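Local coordinates for SusD superfamily protein (Bacteroides thetaiotaomicron VPI-5482, PDB 3HDX) that probably binds polysaccharides at the outer membrane, as a SusD homolog serving carbohydrate uptake, at residues F307-F312 with R420-M425; I314-T317 with S322-V325. All blocks are in the same frame, centred on the assembly; numbering follows the deposited sequence.

Interaction 1 of 2, residues F307-F312 with R420-M425; sequences FDDLRF and RRRELM
R311 and R422 are the closest backbone pair (CA atoms 7.7 Å apart), so loop 307-312 meets the last turn of helix 409-423 mainly through long side chains. A type I turn runs from D309 to F312; D309 OD1 takes the R311 backbone N on its anti lone pair at 3.0 Å, an Asx turn. The same carboxylate receives the R311 guanidinium side-on, NE to D309 OD1 at 2.8 Å and NH2 to D309 OD2 at 2.9 Å. Bent at its third torsion (-68°), R311 puts NH1 2.9 Å from E423 OE1, a salt bridge whose hydrogen bond is bent (141°). R422 CB lies over the guanidinium face, 3.7 Å from R311 CZ. D309 OD2 lies 3.5 Å from R422 CD; its pairing with R422 NE is long, charge-only and well out of the guanidinium plane. R311 NH2 comes 3.6 Å from R422 NE, a repulsion probably offset by D309 and by E419, which pairs with both arginines. A leucine replacing R311 would probably cost D309 both side-chain bonds, leaving it the backbone N and distant R422, and cost E423 this partner. E423 also binds R362 and R394, while helices 237-241 and 363-376 pack around the end of helix 409-423.

Interaction 2 of 2, residues I314-T317 with S322-V325; sequences IIDT and SYYV
I314 O is held from two directions: water 1 donates to it at 2.6 Å, and S322 CA approaches at 3.5 Å in a CA-H...O contact. Water 1 in turn accepts from Y323 N at 2.9 Å, and so bridges the backbones of 314-317 and 322-325; no direct hydrogen bond joins the two segments. The side chains meet around the Y323 ring. D316 CB stands over one face, 4.1 Å from the ring centroid of Y323 and 16° off its normal, a CH-pi contact displaced toward the rim. With its CG anti to the backbone N (chi1 178°), D316 lays its carboxylate along the same side of the ring, the two planes 23° apart, and OD1 comes 3.5 Å from Y323 CE1. Stacking an anion on a pi cloud is likely to gain little electrostatically, but the other carboxylate oxygen, OD2, is within hydrogen-bonding reach of waters 2 and 3, which also lie close to the carbonyl oxygens of S322 and Y323. At a different part of the ring, I314 CG2 meets the edge, 3.7 Å from Y323 CE2, and the two side chains run alongside each other in the same direction. Within 322-325 the chain is pinned by V325 O, which accepts from S322 N at 2.9 Å and from S322 OG at 2.8 Å, the hydroxyl approaching on a lone pair in the carbonyl plane. I237 and T241 of helix 237-241 also touch Y323, and S321 OG bonds D316 N. The result is an irregular, water-bridged surface loop whose two arms come back together at I315 and S322, without the direct backbone rungs of a beta ladder, in one of the loops that the SusD fold carries between its helices.

Leaving helix 297-303, the chain first lays down 307-312, then 314-317, turns, and returns through 322-325 into strand 325-326. Interaction 2 therefore closes a short local loop, with four residues between its segments. Interaction 1 closes a far longer one, with 107 intervening residues, by joining 307-312 to the end of helix 409-423; the shorter loop lies wholly within the longer, so the two nest and do not cross. Their centres are 11 Å apart, and Y324 connects them: its N lies 3.0 Å from R311 O and its OH 2.8 Å from R422 O, both probable hydrogen bonds. The surface loop is thereby tied to the buried helix end.

Interaction 1 of 2, residues F307-F312 with R420-M425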
# COMPACT_ATOMS: atom_id res chain seq x y z
N PHE A 307 -4.02 -25.99 10.59
CA PHE A 307 -5.48 -25.88 10.46
C PHE A 307 -6.17 -24.93 11.45
O PHE A 307 -7.31 -24.55 11.21
CB PHE A 307 -6.20 -27.23 10.33
CG PHE A 307 -6.21 -28.12 11.57
CD1 PHE A 307 -6.87 -27.76 12.75
CD2 PHE A 307 -5.55 -29.32 11.52
CE1 PHE A 307 -6.88 -28.63 13.82
CE2 PHE A 307 -5.58 -30.20 12.58
CZ PHE A 307 -6.22 -29.83 13.75
N ASP A 308 -5.47 -24.56 12.52
CA ASP A 308 -5.98 -23.56 13.45
C ASP A 308 -5.85 -22.12 12.98
O ASP A 308 -6.36 -21.24 13.64
CB ASP A 308 -5.36 -23.77 14.83
CG ASP A 308 -5.82 -25.09 15.47
OD1 ASP A 308 -7.03 -25.50 15.36
OD2 ASP A 308 -4.95 -25.77 15.96
N ASP A 309 -5.16 -21.90 11.85
CA ASP A 309 -5.02 -20.56 11.26
C ASP A 309 -6.42 -20.02 10.93
O ASP A 309 -7.13 -20.58 10.08
CB ASP A 309 -4.13 -20.61 10.05
CG ASP A 309 -3.66 -19.25 9.61
OD1 ASP A 309 -4.49 -18.31 9.51
OD2 ASP A 309 -2.43 -19.12 9.41
N LEU A 310 -6.81 -18.94 11.63
CA LEU A 310 -8.15 -18.36 11.43
C LEU A 310 -8.39 -17.84 10.02
O LEU A 310 -9.53 -17.72 9.60
CB LEU A 310 -8.46 -17.25 12.44
CG LEU A 310 -8.57 -17.69 13.91
CD1 LEU A 310 -8.73 -16.51 14.84
CD2 LEU A 310 -9.75 -18.67 14.06
N ARG A 311 -7.33 -17.50 9.29
CA ARG A 311 -7.50 -17.01 7.92
C ARG A 311 -7.92 -18.13 6.95
O ARG A 311 -8.62 -17.87 5.98
CB ARG A 311 -6.18 -16.38 7.45
CG ARG A 311 -5.79 -15.11 8.28
CD ARG A 311 -4.35 -14.73 8.23
NE ARG A 311 -3.48 -15.72 8.90
CZ ARG A 311 -2.29 -15.46 9.47
NH1 ARG A 311 -1.81 -14.22 9.55
NH2 ARG A 311 -1.58 -16.45 9.98
N PHE A 312 -7.49 -19.37 7.24
CA PHE A 312 -7.79 -20.52 6.41
C PHE A 312 -7.93 -21.76 7.28
O PHE A 312 -7.08 -22.61 7.36
CB PHE A 312 -6.75 -20.72 5.30
CG PHE A 312 -7.11 -21.81 4.37
CD1 PHE A 312 -8.29 -21.73 3.64
CD2 PHE A 312 -6.30 -22.94 4.25
CE1 PHE A 312 -8.64 -22.77 2.80
CE2 PHE A 312 -6.64 -23.98 3.42
CZ PHE A 312 -7.82 -23.90 2.70
N ARG A 420 3.68 -12.39 6.98
CA ARG A 420 3.21 -11.32 6.11
C ARG A 420 2.43 -11.87 4.89
O ARG A 420 1.43 -11.29 4.44
CB ARG A 420 4.39 -10.48 5.62
CG ARG A 420 5.06 -9.68 6.70
CD ARG A 420 6.19 -8.76 6.20
NE ARG A 420 5.71 -7.71 5.29
CZ ARG A 420 5.19 -6.54 5.67
NH1 ARG A 420 5.19 -6.14 6.95
NH2 ARG A 420 4.74 -5.72 4.74
N ARG A 421 2.95 -12.95 4.32
CA ARG A 421 2.35 -13.60 3.15
C ARG A 421 0.90 -13.98 3.48
O ARG A 421 0.03 -13.77 2.66
CB ARG A 421 3.14 -14.83 2.78
CG ARG A 421 2.75 -15.56 1.50
CD ARG A 421 3.67 -16.75 1.35
NE ARG A 421 3.58 -17.39 0.03
CZ ARG A 421 4.27 -18.47 -0.31
NH1 ARG A 421 5.10 -19.06 0.55
NH2 ARG A 421 4.18 -18.95 -1.56
N ARG A 422 0.70 -14.56 4.66
CA ARG A 422 -0.62 -14.90 5.12
C ARG A 422 -1.50 -13.70 5.50
O ARG A 422 -2.63 -13.56 5.04
CB ARG A 422 -0.53 -15.89 6.30
CG ARG A 422 0.01 -17.23 5.91
CD ARG A 422 -0.04 -18.21 7.04
NE ARG A 422 0.99 -17.95 8.02
CZ ARG A 422 2.20 -18.52 8.07
NH1 ARG A 422 2.59 -19.43 7.19
NH2 ARG A 422 3.03 -18.17 9.05
N GLU A 423 -0.96 -12.83 6.34
CA GLU A 423 -1.73 -11.74 6.89
C GLU A 423 -2.12 -10.68 5.91
O GLU A 423 -3.26 -10.23 5.94
CB GLU A 423 -0.95 -11.11 8.07
CG GLU A 423 -1.69 -10.01 8.79
CD GLU A 423 -3.03 -10.45 9.41
OE1 GLU A 423 -3.15 -11.65 9.74
OE2 GLU A 423 -3.90 -9.56 9.63
N LEU A 424 -1.21 -10.34 5.02
CA LEU A 424 -1.40 -9.23 4.10
C LEU A 424 -1.80 -9.68 2.69
O LEU A 424 -1.79 -8.87 1.74
CB LEU A 424 -0.14 -8.35 4.08
CG LEU A 424 0.36 -7.85 5.45
CD1 LEU A 424 1.75 -7.18 5.36
CD2 LEU A 424 -0.65 -6.87 6.05
N MSE A 425 -2.20 -10.94 2.55
CA MSE A 425 -2.60 -11.49 1.24
C MSE A 425 -3.72 -10.62 0.63
O MSE A 425 -4.72 -10.33 1.29
CB MSE A 425 -3.05 -12.94 1.44
CG MSE A 425 -3.34 -13.69 0.13
SE MSE A 425 -3.64 -15.57 0.44
CE MSE A 425 -1.87 -16.21 0.80

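Interaction 2 of 2, residues I314-T317 with S322-V325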
# COMPACT_ATOMS: atom_id res chain seq x y z
N ILE A 314 -11.22 -22.39 10.30
CA ILE A 314 -12.62 -22.43 10.69
C ILE A 314 -13.54 -21.83 9.60
O ILE A 314 -13.19 -20.86 8.90
CB ILE A 314 -12.82 -21.67 12.04
CG1 ILE A 314 -14.15 -21.98 12.72
CG2 ILE A 314 -12.63 -20.16 11.87
CD1 ILE A 314 -14.21 -23.40 13.28
N ILE A 315 -14.72 -22.42 9.47
CA ILE A 315 -15.77 -21.97 8.58
C ILE A 315 -16.17 -20.53 8.91
O ILE A 315 -16.08 -20.10 10.08
CB ILE A 315 -17.00 -22.93 8.72
CG1 ILE A 315 -18.00 -22.74 7.59
CG2 ILE A 315 -17.68 -22.80 10.11
CD1 ILE A 315 -19.11 -23.85 7.67
N ASP A 316 -16.57 -19.78 7.89
CA ASP A 316 -17.16 -18.46 8.06
C ASP A 316 -18.65 -18.58 7.66
O ASP A 316 -19.07 -18.17 6.56
CB ASP A 316 -16.42 -17.43 7.20
CG ASP A 316 -17.03 -16.05 7.29
OD1 ASP A 316 -17.76 -15.75 8.28
OD2 ASP A 316 -16.69 -15.23 6.41
N THR A 317 -19.42 -19.21 8.53
CA THR A 317 -20.88 -19.41 8.37
C THR A 317 -21.30 -20.38 7.25
O THR A 317 -21.87 -21.46 7.53
CB THR A 317 -21.63 -18.05 8.22
OG1 THR A 317 -21.34 -17.26 9.38
CG2 THR A 317 -23.17 -18.24 8.10
N SER A 322 -14.12 -20.48 4.49
CA SER A 322 -13.13 -20.13 5.48
C SER A 322 -13.14 -18.60 5.44
O SER A 322 -13.79 -17.99 4.56
CB SER A 322 -11.77 -20.66 5.07
OG SER A 322 -11.39 -20.13 3.80
N TYR A 323 -12.38 -17.95 6.32
CA TYR A 323 -12.38 -16.48 6.33
C TYR A 323 -11.75 -15.82 5.09
O TYR A 323 -12.19 -14.75 4.69
CB TYR A 323 -11.79 -15.90 7.61
CG TYR A 323 -12.79 -15.89 8.74
CD1 TYR A 323 -13.80 -14.94 8.78
CD2 TYR A 323 -12.71 -16.79 9.80
CE1 TYR A 323 -14.75 -14.89 9.83
CE2 TYR A 323 -13.65 -16.75 10.85
CZ TYR A 323 -14.64 -15.80 10.86
OH TYR A 323 -15.56 -15.77 11.91
N TYR A 324 -10.80 -16.49 4.46
CA TYR A 324 -10.19 -15.98 3.22
C TYR A 324 -10.75 -16.51 1.93
O TYR A 324 -10.62 -15.84 0.91
CB TYR A 324 -8.69 -16.28 3.21
CG TYR A 324 -7.77 -15.26 3.88
CD1 TYR A 324 -8.22 -14.32 4.80
CD2 TYR A 324 -6.41 -15.30 3.57
CE1 TYR A 324 -7.35 -13.41 5.38
CE2 TYR A 324 -5.54 -14.42 4.14
CZ TYR A 324 -6.00 -13.47 5.05
OH TYR A 324 -5.18 -12.54 5.62
N VAL A 325 -11.32 -17.73 1.95
CA VAL A 325 -11.67 -18.43 0.73
C VAL A 325 -13.05 -19.11 0.82
O VAL A 325 -13.39 -19.73 1.82
CB VAL A 325 -10.58 -19.51 0.43
CG1 VAL A 325 -10.89 -20.25 -0.85
CG2 VAL A 325 -9.18 -18.87 0.37
O HOH W 1 -10.95 -19.60 8.26
O HOH W 2 -15.85 -16.36 3.77
O HOH W 3 -14.76 -14.28 5.12